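Side-chain contact in uncharacterized protein (Trypanosoma cruzi, PDB 6XYB), which is of unknown function but is a kinetoplastid-specific, metal-binding protein that is probably a component of the paraflagellar rod: residues L25-V30 against D61-E66. Residues are numbered along the deposited sequence; the frame is centred on the assembly and turned at random.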
ATOM      1  N   LEU C  25      13.753  13.885 -10.759  1.00 26.77           N
ATOM      2  CA  LEU C  25      13.189  14.880  -9.823  1.00 24.87           C
ATOM      3  C   LEU C  25      13.940  16.205 -10.021  1.00 27.46           C
ATOM      4  O   LEU C  25      15.146  16.237  -9.808  1.00 28.17           O
ATOM      5  CB  LEU C  25      13.329  14.296  -8.411  1.00 28.68           C
ATOM      6  CG  LEU C  25      12.865  15.197  -7.278  1.00 26.71           C
ATOM      7  CD1 LEU C  25      11.405  15.591  -7.447  1.00 28.27           C
ATOM      8  CD2 LEU C  25      13.085  14.544  -5.913  1.00 28.84           C
ATOM      9  N   ARG C  26      13.230  17.272 -10.400  1.00 22.77           N
ATOM     10  CA  ARG C  26      13.872  18.561 -10.632  1.00 25.00           C
ATOM     11  C   ARG C  26      13.891  19.427  -9.367  1.00 24.15           C
ATOM     12  O   ARG C  26      13.003  19.271  -8.493  1.00 24.02           O
ATOM     13  CB  ARG C  26      13.229  19.258 -11.832  1.00 26.48           C
ATOM     14  CG  ARG C  26      11.875  19.853 -11.543  1.00 25.98           C
ATOM     15  CD  ARG C  26      11.331  20.579 -12.712  1.00 27.39           C
ATOM     16  NE  ARG C  26      10.012  21.065 -12.346  1.00 29.85           N
ATOM     17  CZ  ARG C  26       9.432  22.142 -12.888  1.00 28.24           C
ATOM     18  NH1 ARG C  26      10.088  22.859 -13.772  1.00 28.95           N
ATOM     19  NH2 ARG C  26       8.208  22.492 -12.524  1.00 28.12           N
ATOM     20  N   GLU C  27      14.863  20.352  -9.280  1.00 24.11           N
ATOM     21  CA  GLU C  27      14.990  21.164  -8.042  1.00 26.90           C
ATOM     22  C   GLU C  27      13.715  22.007  -7.863  1.00 23.65           C
ATOM     23  O   GLU C  27      13.342  22.314  -6.720  1.00 25.61           O
ATOM     24  CB  GLU C  27      16.306  21.924  -8.075  1.00 33.44           C
ATOM     25  CG  GLU C  27      16.733  22.309  -6.659  1.00 53.57           C
ATOM     26  CD  GLU C  27      18.161  22.790  -6.454  1.00 64.52           C
ATOM     27  OE1 GLU C  27      18.977  22.590  -7.370  1.00 65.43           O
ATOM     28  OE2 GLU C  27      18.457  23.366  -5.369  1.00 55.06           O
ATOM     29  N   GLU C  28      13.120  22.462  -8.962  1.00 23.98           N
ATOM     30  CA  GLU C  28      11.908  23.314  -8.881  1.00 25.89           C
ATOM     31  C   GLU C  28      10.844  22.539  -8.078  1.00 25.84           C
ATOM     32  O   GLU C  28      10.067  23.171  -7.353  1.00 26.28           O
ATOM     33  CB  GLU C  28      11.527  23.760 -10.304  1.00 32.53           C
ATOM     34  CG  GLU C  28      12.573  24.652 -11.027  1.00 34.56           C
ATOM     35  CD  GLU C  28      13.744  23.934 -11.701  1.00 36.86           C
ATOM     36  OE1 GLU C  28      13.930  22.720 -11.488  1.00 33.44           O
ATOM     37  OE2 GLU C  28      14.466  24.529 -12.516  1.00 37.94           O
ATOM     38  N   THR C  29      10.750  21.201  -8.260  1.00 19.71           N
ATOM     39  CA  THR C  29       9.707  20.404  -7.604  1.00 20.74           C
ATOM     40  C   THR C  29      10.017  20.284  -6.100  1.00 19.10           C
ATOM     41  O   THR C  29       9.086  20.374  -5.254  1.00 22.71           O
ATOM     42  CB  THR C  29       9.651  19.019  -8.245  1.00 19.93           C
ATOM     43  OG1 THR C  29       9.253  19.186  -9.599  1.00 21.80           O
ATOM     44  CG2 THR C  29       8.699  18.107  -7.518  1.00 22.61           C
ATOM     45  N   VAL C  30      11.300  20.099  -5.795  1.00 19.41           N
ATOM     46  CA  VAL C  30      11.781  19.997  -4.403  1.00 19.53           C
ATOM     47  C   VAL C  30      11.384  21.309  -3.703  1.00 19.81           C
ATOM     48  O   VAL C  30      10.901  21.293  -2.571  1.00 22.61           O
ATOM     49  CB  VAL C  30      13.282  19.686  -4.401  1.00 19.61           C
ATOM     50  CG1 VAL C  30      13.828  19.722  -2.979  1.00 25.27           C
ATOM     51  CG2 VAL C  30      13.588  18.328  -5.081  1.00 23.13           C
ATOM     52  N   ASP C  61      21.507   8.932  -4.770  1.00 31.01           N
ATOM     53  CA  ASP C  61      21.149  10.352  -4.945  1.00 26.97           C
ATOM     54  C   ASP C  61      19.744  10.551  -4.383  1.00 22.38           C
ATOM     55  O   ASP C  61      18.744   9.847  -4.796  1.00 25.69           O
ATOM     56  CB  ASP C  61      21.184  10.786  -6.410  1.00 31.22           C
ATOM     57  CG  ASP C  61      22.552  10.676  -7.056  1.00 34.71           C
ATOM     58  OD1 ASP C  61      23.558  10.525  -6.323  1.00 33.84           O
ATOM     59  OD2 ASP C  61      22.588  10.734  -8.298  1.00 40.18           O
ATOM     60  N   HIS C  62      19.621  11.515  -3.477  1.00 22.46           N
ATOM     61  CA  HIS C  62      18.309  11.857  -2.897  1.00 18.19           C
ATOM     62  C   HIS C  62      18.339  13.210  -2.199  1.00 17.23           C
ATOM     63  O   HIS C  62      19.419  13.752  -1.910  1.00 19.06           O
ATOM     64  CB  HIS C  62      17.850  10.738  -1.909  1.00 19.27           C
ATOM     65  CG  HIS C  62      18.584  10.774  -0.592  1.00 19.82           C
ATOM     66  ND1 HIS C  62      19.862  10.370  -0.445  1.00 24.07           N
ATOM     67  CD2 HIS C  62      18.172  11.161   0.643  1.00 18.94           C
ATOM     68  CE1 HIS C  62      20.221  10.488   0.796  1.00 23.33           C
ATOM     69  NE2 HIS C  62      19.235  11.041   1.493  1.00 21.57           N
ATOM     70  N   TRP C  63      17.135  13.675  -1.871  1.00 17.12           N
ATOM     71  CA  TRP C  63      16.858  14.879  -1.079  1.00 17.36           C
ATOM     72  C   TRP C  63      16.261  14.463   0.258  1.00 16.76           C
ATOM     73  O   TRP C  63      15.384  13.585   0.326  1.00 18.59           O
ATOM     74  CB  TRP C  63      15.899  15.775  -1.842  1.00 19.37           C
ATOM     75  CG  TRP C  63      16.498  16.256  -3.118  1.00 20.93           C
ATOM     76  CD1 TRP C  63      16.397  15.686  -4.363  1.00 24.16           C
ATOM     77  CD2 TRP C  63      17.233  17.480  -3.298  1.00 22.86           C
ATOM     78  NE1 TRP C  63      16.993  16.503  -5.305  1.00 24.17           N
ATOM     79  CE2 TRP C  63      17.511  17.614  -4.685  1.00 26.49           C
ATOM     80  CE3 TRP C  63      17.566  18.568  -2.451  1.00 21.91           C
ATOM     81  CZ2 TRP C  63      18.220  18.715  -5.201  1.00 30.31           C
ATOM     82  CZ3 TRP C  63      18.291  19.634  -2.967  1.00 24.87           C
ATOM     83  CH2 TRP C  63      18.582  19.727  -4.334  1.00 30.19           C
ATOM     84  N   ARG C  64      16.729  15.099   1.324  1.00 17.92           N
ATOM     85  CA  ARG C  64      16.310  14.804   2.694  1.00 15.94           C
ATOM     86  C   ARG C  64      15.888  16.056   3.439  1.00 16.49           C
ATOM     87  O   ARG C  64      16.641  17.043   3.458  1.00 18.25           O
ATOM     88  CB  ARG C  64      17.457  14.194   3.486  1.00 16.51           C
ATOM     89  CG  ARG C  64      17.080  13.859   4.929  1.00 18.47           C
ATOM     90  CD  ARG C  64      18.305  13.464   5.696  1.00 23.70           C
ATOM     91  NE  ARG C  64      18.025  13.032   7.035  1.00 23.75           N
ATOM     92  CZ  ARG C  64      17.861  13.840   8.085  1.00 26.15           C
ATOM     93  NH1 ARG C  64      17.867  15.169   7.971  1.00 31.62           N
ATOM     94  NH2 ARG C  64      17.675  13.301   9.265  1.00 31.24           N
ATOM     95  N   MET C  65      14.730  16.000   4.056  1.00 16.03           N
ATOM     96  CA  MET C  65      14.246  17.082   4.946  1.00 17.53           C
ATOM     97  C   MET C  65      13.896  16.499   6.312  1.00 17.72           C
ATOM     98  O   MET C  65      13.103  15.552   6.379  1.00 18.65           O
ATOM     99  CB  MET C  65      13.028  17.822   4.363  1.00 20.46           C
ATOM    100  CG  MET C  65      12.267  18.703   5.366  1.00 26.26           C
ATOM    101  SD  MET C  65      10.652  19.307   4.625  1.00 31.28           S
ATOM    102  CE  MET C  65      11.486  20.563   3.730  1.00 24.50           C
ATOM    103  N   GLU C  66      14.366  17.122   7.394  1.00 22.55           N
ATOM    104  CA  GLU C  66      13.773  16.834   8.710  1.00 23.40           C
ATOM    105  C   GLU C  66      12.937  18.036   9.165  1.00 25.93           C
ATOM    106  O   GLU C  66      13.487  19.146   9.181  1.00 27.84           O
ATOM    107  CB  GLU C  66      14.826  16.467   9.742  1.00 28.10           C
ATOM    108  CG  GLU C  66      14.215  16.122  11.097  1.00 30.16           C
ATOM    109  CD  GLU C  66      15.216  15.592  12.127  1.00 36.91           C
ATOM    110  OE1 GLU C  66      16.154  14.880  11.721  1.00 43.28           O
ATOM    111  OE2 GLU C  66      15.039  15.865  13.338  1.00 40.95           O
TER
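W63 touches L25, E27 and V30 at once, and its indole carries the whole contact on the strand side. H62, just before it, turns its CB away from the helix, and the residue packs on L75 of the second subunit. At W63 the direction reverses: with CG anti to its carbonyl carbon (chi1 -63°), the ring reaches out over the first turn of the helix. V30 lies under one face. Its CG2 sits 3.8 Å from the centroid of the five-membered ring, only 7° off the normal, a clear CH-pi contact. CG1 reaches the six-membered ring, 3.9 Å from W63 CE3. L25 comes in obliquely at the pyrrole end, CD2 lying 3.8 Å from W63 CD1. At the far end of the indole the extended E27 chain passes at about a right angle, its CD 3.7 Å from W63 CH2 and its carboxylate plane turned 47° from the ring. No hydrogen bond joins the two segments; van der Waals contact holds them, mostly apolar, with the E27 carboxylate lying against the indole. Farther along the strand, R64 and E66 pair with each other through a salt bridge, R64 NH2 to E66 OE1 at 3.3 Å. The contact thus sets the start of helix 27-36 and the loop residue L25 just before it against strand 62-66, which lies between strands 55-57 and 17-21 in the antiparallel sheet; F56 meets the indole edge-to-face, and M20 of strand 17-21 packs against L25 and V30.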